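PDB 3IA7: CalG4 from Micromonospora echinospora, which belongs to the GT-B glycosyltransferase-like proteins, in which two Rossmann-like domains face each other across a cleft. Local coordinates for residues Y83-A94 against V110-L119; V337-V345 against V369-Q377. All coordinates share one frame; numbering follows the deposited sequence. Where two conformers were deposited one is given.

Interaction 1 of 2, residues Y83-A94 against V110-L119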
# COMPACT_ATOMS: atom_id res chain seq x y z
N TYR A 83 14.51 13.07 -24.66
CA TYR A 83 14.78 11.84 -23.89
C TYR A 83 16.26 11.82 -23.46
O TYR A 83 16.60 11.54 -22.28
CB TYR A 83 14.46 10.61 -24.77
CG TYR A 83 14.83 9.28 -24.14
CD1 TYR A 83 14.00 8.71 -23.15
CD2 TYR A 83 16.01 8.61 -24.50
CE1 TYR A 83 14.35 7.47 -22.56
CE2 TYR A 83 16.35 7.38 -23.91
CZ TYR A 83 15.52 6.83 -22.95
OH TYR A 83 15.82 5.63 -22.35
N VAL A 84 17.13 12.08 -24.43
CA VAL A 84 18.57 12.16 -24.17
C VAL A 84 18.91 13.29 -23.16
O VAL A 84 19.66 13.04 -22.20
CB VAL A 84 19.42 12.24 -25.46
CG1 VAL A 84 20.91 12.40 -25.11
CG2 VAL A 84 19.22 10.95 -26.31
N ARG A 85 18.35 14.48 -23.37
CA ARG A 85 18.57 15.59 -22.43
C ARG A 85 18.13 15.25 -21.02
O ARG A 85 18.81 15.60 -20.06
CB ARG A 85 17.91 16.89 -22.88
CG ARG A 85 18.52 17.53 -24.14
CD ARG A 85 18.04 18.96 -24.32
NE ARG A 85 16.59 19.07 -24.45
CZ ARG A 85 15.93 18.98 -25.60
NH1 ARG A 85 16.58 18.78 -26.75
NH2 ARG A 85 14.60 19.10 -25.62
N GLU A 86 17.00 14.57 -20.89
CA GLU A 86 16.49 14.16 -19.57
C GLU A 86 17.43 13.16 -18.89
O GLU A 86 17.71 13.29 -17.67
CB GLU A 86 15.09 13.51 -19.71
CG GLU A 86 14.37 13.28 -18.34
CD GLU A 86 13.82 14.55 -17.71
OE1 GLU A 86 14.26 15.67 -18.06
OE2 GLU A 86 12.95 14.43 -16.82
N ASN A 87 17.92 12.17 -19.66
CA ASN A 87 18.98 11.28 -19.14
C ASN A 87 20.19 12.11 -18.65
O ASN A 87 20.72 11.85 -17.56
CB ASN A 87 19.42 10.30 -20.22
CG ASN A 87 18.57 9.04 -20.21
OD1 ASN A 87 18.95 8.08 -19.58
ND2 ASN A 87 17.38 9.07 -20.84
N VAL A 88 20.63 13.05 -19.47
CA VAL A 88 21.78 13.92 -19.12
C VAL A 88 21.52 14.79 -17.85
O VAL A 88 22.41 14.99 -17.00
CB VAL A 88 22.23 14.80 -20.32
CG1 VAL A 88 23.28 15.84 -19.89
CG2 VAL A 88 22.83 13.92 -21.44
N ALA A 89 20.30 15.29 -17.72
CA ALA A 89 19.90 16.07 -16.53
C ALA A 89 20.12 15.26 -15.24
O ALA A 89 20.68 15.77 -14.27
CB ALA A 89 18.44 16.55 -16.67
N ILE A 90 19.69 14.00 -15.27
CA ILE A 90 19.80 13.07 -14.14
C ILE A 90 21.26 12.71 -13.87
O ILE A 90 21.74 12.77 -12.71
CB ILE A 90 18.95 11.78 -14.40
CG1 ILE A 90 17.43 12.13 -14.32
CG2 ILE A 90 19.31 10.64 -13.37
CD1 ILE A 90 16.56 11.14 -15.01
N LEU A 91 21.97 12.36 -14.95
CA LEU A 91 23.40 12.05 -14.89
C LEU A 91 24.21 13.22 -14.25
O LEU A 91 24.98 13.02 -13.29
CB LEU A 91 23.88 11.72 -16.34
CG LEU A 91 25.35 11.40 -16.63
CD1 LEU A 91 25.69 10.09 -15.99
CD2 LEU A 91 25.46 11.27 -18.14
N ARG A 92 24.02 14.44 -14.74
CA ARG A 92 24.76 15.58 -14.19
C ARG A 92 24.40 15.81 -12.72
O ARG A 92 25.29 16.16 -11.93
CB ARG A 92 24.50 16.89 -14.97
CG ARG A 92 25.12 16.85 -16.42
CD ARG A 92 24.80 18.11 -17.19
NE ARG A 92 25.29 17.99 -18.57
CZ ARG A 92 25.08 18.91 -19.51
NH1 ARG A 92 24.37 20.01 -19.25
NH2 ARG A 92 25.59 18.69 -20.71
N ALA A 93 23.10 15.71 -12.35
CA ALA A 93 22.68 15.99 -10.95
C ALA A 93 23.33 15.00 -10.00
O ALA A 93 23.75 15.38 -8.93
CB ALA A 93 21.18 15.86 -10.79
N ALA A 94 23.31 13.72 -10.37
CA ALA A 94 23.87 12.65 -9.53
C ALA A 94 25.39 12.82 -9.37
O ALA A 94 25.91 12.71 -8.26
CB ALA A 94 23.59 11.32 -10.15
N VAL A 110 14.53 1.92 -16.17
CA VAL A 110 14.82 1.77 -17.61
C VAL A 110 14.73 3.07 -18.44
O VAL A 110 15.52 3.26 -19.37
CB VAL A 110 13.98 0.64 -18.24
CG1 VAL A 110 12.50 1.02 -18.21
CG2 VAL A 110 14.46 0.31 -19.71
N PHE A 111 13.85 3.99 -18.08
CA PHE A 111 13.78 5.25 -18.86
C PHE A 111 15.13 6.03 -18.80
O PHE A 111 15.72 6.35 -19.85
CB PHE A 111 12.60 6.09 -18.39
CG PHE A 111 12.47 7.44 -19.11
CD1 PHE A 111 11.38 7.69 -19.95
CD2 PHE A 111 13.40 8.44 -18.91
CE1 PHE A 111 11.28 8.95 -20.63
CE2 PHE A 111 13.31 9.70 -19.58
CZ PHE A 111 12.24 9.93 -20.41
N PRO A 112 15.66 6.31 -17.60
CA PRO A 112 17.04 6.84 -17.55
C PRO A 112 18.17 5.80 -17.62
O PRO A 112 19.16 5.92 -16.87
CB PRO A 112 17.06 7.58 -16.18
CG PRO A 112 16.19 6.65 -15.30
CD PRO A 112 15.03 6.31 -16.25
N PHE A 113 18.10 4.83 -18.54
CA PHE A 113 19.12 3.79 -18.50
C PHE A 113 20.47 4.34 -18.95
O PHE A 113 21.48 3.83 -18.51
CB PHE A 113 18.76 2.57 -19.33
CG PHE A 113 18.96 2.76 -20.83
CD1 PHE A 113 20.13 2.29 -21.44
CD2 PHE A 113 17.99 3.37 -21.62
CE1 PHE A 113 20.39 2.44 -22.84
CE2 PHE A 113 18.21 3.49 -23.05
CZ PHE A 113 19.41 3.00 -23.64
N ILE A 114 20.48 5.36 -19.84
CA ILE A 114 21.75 5.94 -20.25
C ILE A 114 22.45 6.58 -19.04
O ILE A 114 23.61 6.31 -18.75
CB ILE A 114 21.59 6.94 -21.42
CG1 ILE A 114 20.99 6.20 -22.64
CG2 ILE A 114 22.94 7.58 -21.73
CD1 ILE A 114 20.40 7.10 -23.68
N ALA A 115 21.71 7.38 -18.30
CA ALA A 115 22.26 7.97 -17.06
C ALA A 115 22.73 6.89 -16.12
O ALA A 115 23.81 6.96 -15.55
CB ALA A 115 21.16 8.82 -16.36
N GLY A 116 21.93 5.86 -15.93
CA GLY A 116 22.29 4.88 -14.92
C GLY A 116 23.56 4.14 -15.26
O GLY A 116 24.43 3.94 -14.41
N ARG A 117 23.64 3.69 -16.50
CA ARG A 117 24.79 2.91 -16.96
C ARG A 117 26.07 3.78 -17.06
O ARG A 117 27.16 3.31 -16.76
CB ARG A 117 24.48 2.24 -18.29
CG ARG A 117 23.36 1.19 -18.18
CD ARG A 117 23.27 0.40 -19.47
NE ARG A 117 24.53 -0.31 -19.71
CZ ARG A 117 24.97 -0.66 -20.91
NH1 ARG A 117 24.25 -0.43 -21.99
NH2 ARG A 117 26.14 -1.25 -21.00
N LEU A 118 25.92 5.05 -17.44
CA LEU A 118 27.09 5.96 -17.47
C LEU A 118 27.64 6.29 -16.04
O LEU A 118 28.83 6.37 -15.84
CB LEU A 118 26.80 7.21 -18.32
CG LEU A 118 26.56 6.88 -19.84
CD1 LEU A 118 26.30 8.23 -20.57
CD2 LEU A 118 27.78 6.12 -20.47
N LEU A 119 26.75 6.47 -15.07
CA LEU A 119 27.11 6.70 -13.66
C LEU A 119 27.88 5.51 -13.18
O LEU A 119 28.97 5.65 -12.58
CB LEU A 119 25.83 6.88 -12.81
CG LEU A 119 25.14 8.25 -12.90
CD1 LEU A 119 23.86 8.17 -12.02
CD2 LEU A 119 26.04 9.40 -12.38
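Phe111 O draws in two side chains of helix 83-94. The hydroxyl Tyr83 OH lies 2.6 Å from Phe111 O, a weak bond that is not settled, and Asn87 ND2 reaches the same Phe111 O in a weak bond of 3.3 Å. Asn87 is the polar bridge of the contact. Its ND2 also bonds back to Tyr83 O at 3.0 Å, nearly straight and in the amide plane. Its OD1 accepts Ala115 N at 3.1 Å; the N-H lies in the carbonyl plane, on a lone pair. These bonds fix the rotation of the amide and are consistent with oxygen and nitrogen being placed this way round. Pro112, at the N-cap and centre of an inverse gamma turn, lies beside it.

The Tyr83 ring sends its CD1-CE1 edge onto the face of Phe111 in a T-shaped stack, with planes 63° apart. Tyr83 CG stands anti to the backbone N (chi1 174°), which carries the ring past Phe111 to the turn. Further along, Ala115 CB packs against Leu91 CB and Ile90 CG2. Leu91 CD1 meets Leu119 CG at 3.6 Å, and Ala94 CB sits against the Leu119 methyls. The segments run in the same general direction, their axes inclined at 36°.

The carboxylate of Glu86 turns to Ser59, Tyr57 and Glu60 N. Polar bonds thus tie helix 83-94 to the start of helix 113-123, while apolar packing joins their later turns.

Interaction 2 of 2, residues V337-V345 against V369-Q377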
# COMPACT_ATOMS: atom_id res chain seq x y z
N VAL A 337 -3.09 -7.74 -22.34
CA VAL A 337 -4.32 -8.22 -21.70
C VAL A 337 -5.25 -8.91 -22.71
O VAL A 337 -5.76 -9.99 -22.43
CB VAL A 337 -5.04 -7.07 -20.96
CG1 VAL A 337 -6.43 -7.45 -20.55
CG2 VAL A 337 -4.17 -6.64 -19.73
N ILE A 338 -5.45 -8.30 -23.87
CA ILE A 338 -6.30 -8.91 -24.92
C ILE A 338 -5.64 -10.19 -25.47
O ILE A 338 -6.30 -11.23 -25.60
CB ILE A 338 -6.56 -7.90 -26.09
CG1 ILE A 338 -7.22 -6.59 -25.61
CG2 ILE A 338 -7.32 -8.55 -27.25
CD1 ILE A 338 -8.28 -6.72 -24.49
N GLU A 339 -4.34 -10.14 -25.73
CA GLU A 339 -3.58 -11.31 -26.21
C GLU A 339 -3.70 -12.53 -25.28
O GLU A 339 -3.81 -13.69 -25.71
CB GLU A 339 -2.10 -10.92 -26.37
CG GLU A 339 -1.30 -11.89 -27.17
CD GLU A 339 0.21 -11.73 -27.01
OE1 GLU A 339 0.68 -10.81 -26.28
OE2 GLU A 339 0.93 -12.57 -27.63
N LEU A 340 -3.68 -12.28 -23.99
CA LEU A 340 -3.79 -13.32 -23.00
C LEU A 340 -5.24 -13.69 -22.64
O LEU A 340 -5.45 -14.59 -21.81
CB LEU A 340 -3.03 -12.91 -21.71
CG LEU A 340 -1.51 -12.77 -21.93
CD1 LEU A 340 -0.84 -12.37 -20.65
CD2 LEU A 340 -0.98 -14.11 -22.43
N GLY A 341 -6.20 -12.97 -23.17
CA GLY A 341 -7.62 -13.27 -22.84
C GLY A 341 -8.00 -12.95 -21.42
O GLY A 341 -8.77 -13.68 -20.80
N LEU A 342 -7.42 -11.86 -20.87
CA LEU A 342 -7.66 -11.47 -19.46
C LEU A 342 -8.62 -10.30 -19.38
O LEU A 342 -8.93 -9.79 -18.29
CB LEU A 342 -6.34 -11.05 -18.77
CG LEU A 342 -5.25 -12.12 -18.82
CD1 LEU A 342 -3.92 -11.52 -18.29
CD2 LEU A 342 -5.69 -13.33 -17.95
N GLY A 343 -9.09 -9.85 -20.54
CA GLY A 343 -10.00 -8.70 -20.63
C GLY A 343 -10.45 -8.49 -22.08
O GLY A 343 -9.88 -9.05 -23.03
N SER A 344 -11.47 -7.66 -22.23
CA SER A 344 -11.91 -7.20 -23.52
C SER A 344 -11.57 -5.70 -23.69
O SER A 344 -11.08 -5.03 -22.76
CB SER A 344 -13.41 -7.46 -23.66
OG SER A 344 -14.12 -6.69 -22.70
N VAL A 345 -11.81 -5.18 -24.88
CA VAL A 345 -11.49 -3.81 -25.20
C VAL A 345 -12.70 -3.14 -25.86
O VAL A 345 -13.37 -3.76 -26.68
CB VAL A 345 -10.23 -3.73 -26.09
CG1 VAL A 345 -10.44 -4.40 -27.46
CG2 VAL A 345 -9.76 -2.28 -26.26
N VAL A 369 -12.41 -16.30 -19.28
CA VAL A 369 -11.68 -15.11 -18.84
C VAL A 369 -11.44 -15.15 -17.30
O VAL A 369 -10.30 -14.97 -16.83
CB VAL A 369 -12.39 -13.77 -19.31
CG1 VAL A 369 -11.76 -12.50 -18.55
CG2 VAL A 369 -12.28 -13.60 -20.84
N ARG A 370 -12.54 -15.42 -16.58
CA ARG A 370 -12.58 -15.55 -15.13
C ARG A 370 -11.45 -16.44 -14.65
O ARG A 370 -10.64 -16.03 -13.81
CB ARG A 370 -13.95 -16.13 -14.71
CG ARG A 370 -14.11 -16.51 -13.25
CD ARG A 370 -15.59 -16.40 -12.78
NE ARG A 370 -16.55 -17.18 -13.56
CZ ARG A 370 -17.53 -16.67 -14.32
NH1 ARG A 370 -17.72 -15.35 -14.46
NH2 ARG A 370 -18.32 -17.51 -14.97
N GLU A 371 -11.39 -17.65 -15.21
CA GLU A 371 -10.36 -18.64 -14.91
C GLU A 371 -8.92 -18.23 -15.26
O GLU A 371 -8.01 -18.45 -14.44
CB GLU A 371 -10.69 -20.00 -15.53
CG GLU A 371 -9.81 -21.15 -15.02
CD GLU A 371 -9.80 -21.37 -13.47
OE1 GLU A 371 -10.66 -20.82 -12.72
OE2 GLU A 371 -8.93 -22.13 -13.01
N ARG A 372 -8.71 -17.62 -16.43
CA ARG A 372 -7.38 -17.11 -16.81
C ARG A 372 -6.95 -15.98 -15.86
O ARG A 372 -5.78 -15.91 -15.44
CB ARG A 372 -7.38 -16.62 -18.26
CG ARG A 372 -7.50 -17.76 -19.28
CD ARG A 372 -7.27 -17.29 -20.68
NE ARG A 372 -8.33 -16.43 -21.20
CZ ARG A 372 -9.39 -16.85 -21.88
NH1 ARG A 372 -9.57 -18.15 -22.15
NH2 ARG A 372 -10.28 -15.97 -22.32
N VAL A 373 -7.90 -15.13 -15.47
CA VAL A 373 -7.60 -14.05 -14.52
C VAL A 373 -7.23 -14.63 -13.11
O VAL A 373 -6.33 -14.12 -12.40
CB VAL A 373 -8.75 -13.00 -14.48
CG1 VAL A 373 -8.47 -11.98 -13.39
CG2 VAL A 373 -8.85 -12.25 -15.84
N ARG A 374 -7.93 -15.67 -12.69
CA ARG A 374 -7.60 -16.30 -11.41
C ARG A 374 -6.18 -16.93 -11.42
O ARG A 374 -5.46 -16.83 -10.43
CB ARG A 374 -8.67 -17.31 -11.03
CG ARG A 374 -9.89 -16.59 -10.52
CD ARG A 374 -10.89 -17.49 -9.94
NE ARG A 374 -12.15 -16.78 -9.73
CZ ARG A 374 -13.31 -17.40 -9.63
NH1 ARG A 374 -13.36 -18.72 -9.76
NH2 ARG A 374 -14.42 -16.71 -9.42
N ARG A 375 -5.79 -17.52 -12.55
CA ARG A 375 -4.40 -18.00 -12.72
C ARG A 375 -3.42 -16.85 -12.67
O ARG A 375 -2.35 -16.94 -12.02
CB ARG A 375 -4.26 -18.82 -14.03
CG ARG A 375 -4.85 -20.25 -13.93
CD ARG A 375 -3.71 -21.34 -13.96
NE ARG A 375 -4.13 -22.55 -14.70
CZ ARG A 375 -3.31 -23.37 -15.36
NH1 ARG A 375 -2.00 -23.15 -15.40
NH2 ARG A 375 -3.81 -24.43 -15.99
N MSE A 376 -3.77 -15.73 -13.30
CA MSE A 376 -2.90 -14.52 -13.24
C MSE A 376 -2.79 -13.98 -11.81
O MSE A 376 -1.73 -13.52 -11.40
CB MSE A 376 -3.39 -13.39 -14.18
CG MSE A 376 -2.49 -12.11 -14.14
SE MSE A 376 -0.62 -12.53 -14.69
CE MSE A 376 -0.74 -12.90 -16.55
N GLN A 377 -3.90 -13.98 -11.07
CA GLN A 377 -3.89 -13.58 -9.66
C GLN A 377 -2.89 -14.40 -8.84
O GLN A 377 -2.14 -13.85 -8.01
CB GLN A 377 -5.30 -13.70 -9.05
CG GLN A 377 -5.39 -13.43 -7.53
CD GLN A 377 -6.85 -13.53 -7.01
OE1 GLN A 377 -7.62 -14.32 -7.50
NE2 GLN A 377 -7.18 -12.74 -6.00
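Arg372 and Gly341 make the polar part of this contact. The guanidinium grips one carbonyl oxygen side-on with two nitrogens. Arg372 NE bonds to Gly341 O at 2.8 Å, and Arg372 NH2 bonds to the same Gly341 O at 3.1 Å. The guanidinium meets the oxygen edge-on. NH2 comes in the carbonyl plane, on a lone pair, whereas NE stands above that plane. The Arg372 chain bends at its third torsion (chi3 -69°), which brings the edge of the guanidinium to the Gly341 carbonyl, with Val369 N over one face. Two bonds to one atom should limit rotation of the group. Val369 CG2 makes a van der Waals contact with the gripped Gly341 O at 3.5 Å.

The carbonyl belongs to the residue that closes the helix. Gly341 has positive phi and ends helix 331-339 in a Schellman motif. Leu342 N bonds to Val337 O, and Gly341 N to Ile338 O.

Apolar contacts fill the rest. Leu342 makes most of them. Its CD2 lies against Arg372 CB at 3.7 Å and near Val373 CG2, while its CD1 meets CE of selenomethionine Met376 at 3.9 Å. The Met376 chain bends at chi2 and chi3 and crosses Leu342 at about a right angle. Leu340 CD1 touches Met376 CE at 4.1 Å.

Phe314 of helix 307-315 touches Leu342, Val373 and Met376. Leu363 of helix 353-365 touches Val369. Helix 367-381 therefore packs on the turn that leads from helix 331-339 into strand 343-345, an outermost strand of the six-stranded parallel sheet.

Overall arrangement
Interactions 1 and 2 lie in different halves of the chain, on opposite sides of its centre. Their centres are 36 Å apart and their nearest atoms about 18 Å, so they do not touch. Interaction 1 comes first along the chain and closes before interaction 2 opens. It joins helices 75-98 and 113-123, which flank strand 105-109 in sequence, within the part built on the seven-stranded parallel sheet. Interaction 2 belongs to the part built on the six-stranded parallel sheet. Each contact packs within its own half of this GT-B fold, helix on helix in interaction 1 and helix on turn in interaction 2, though Met376 also touches Pro194 and Ser196.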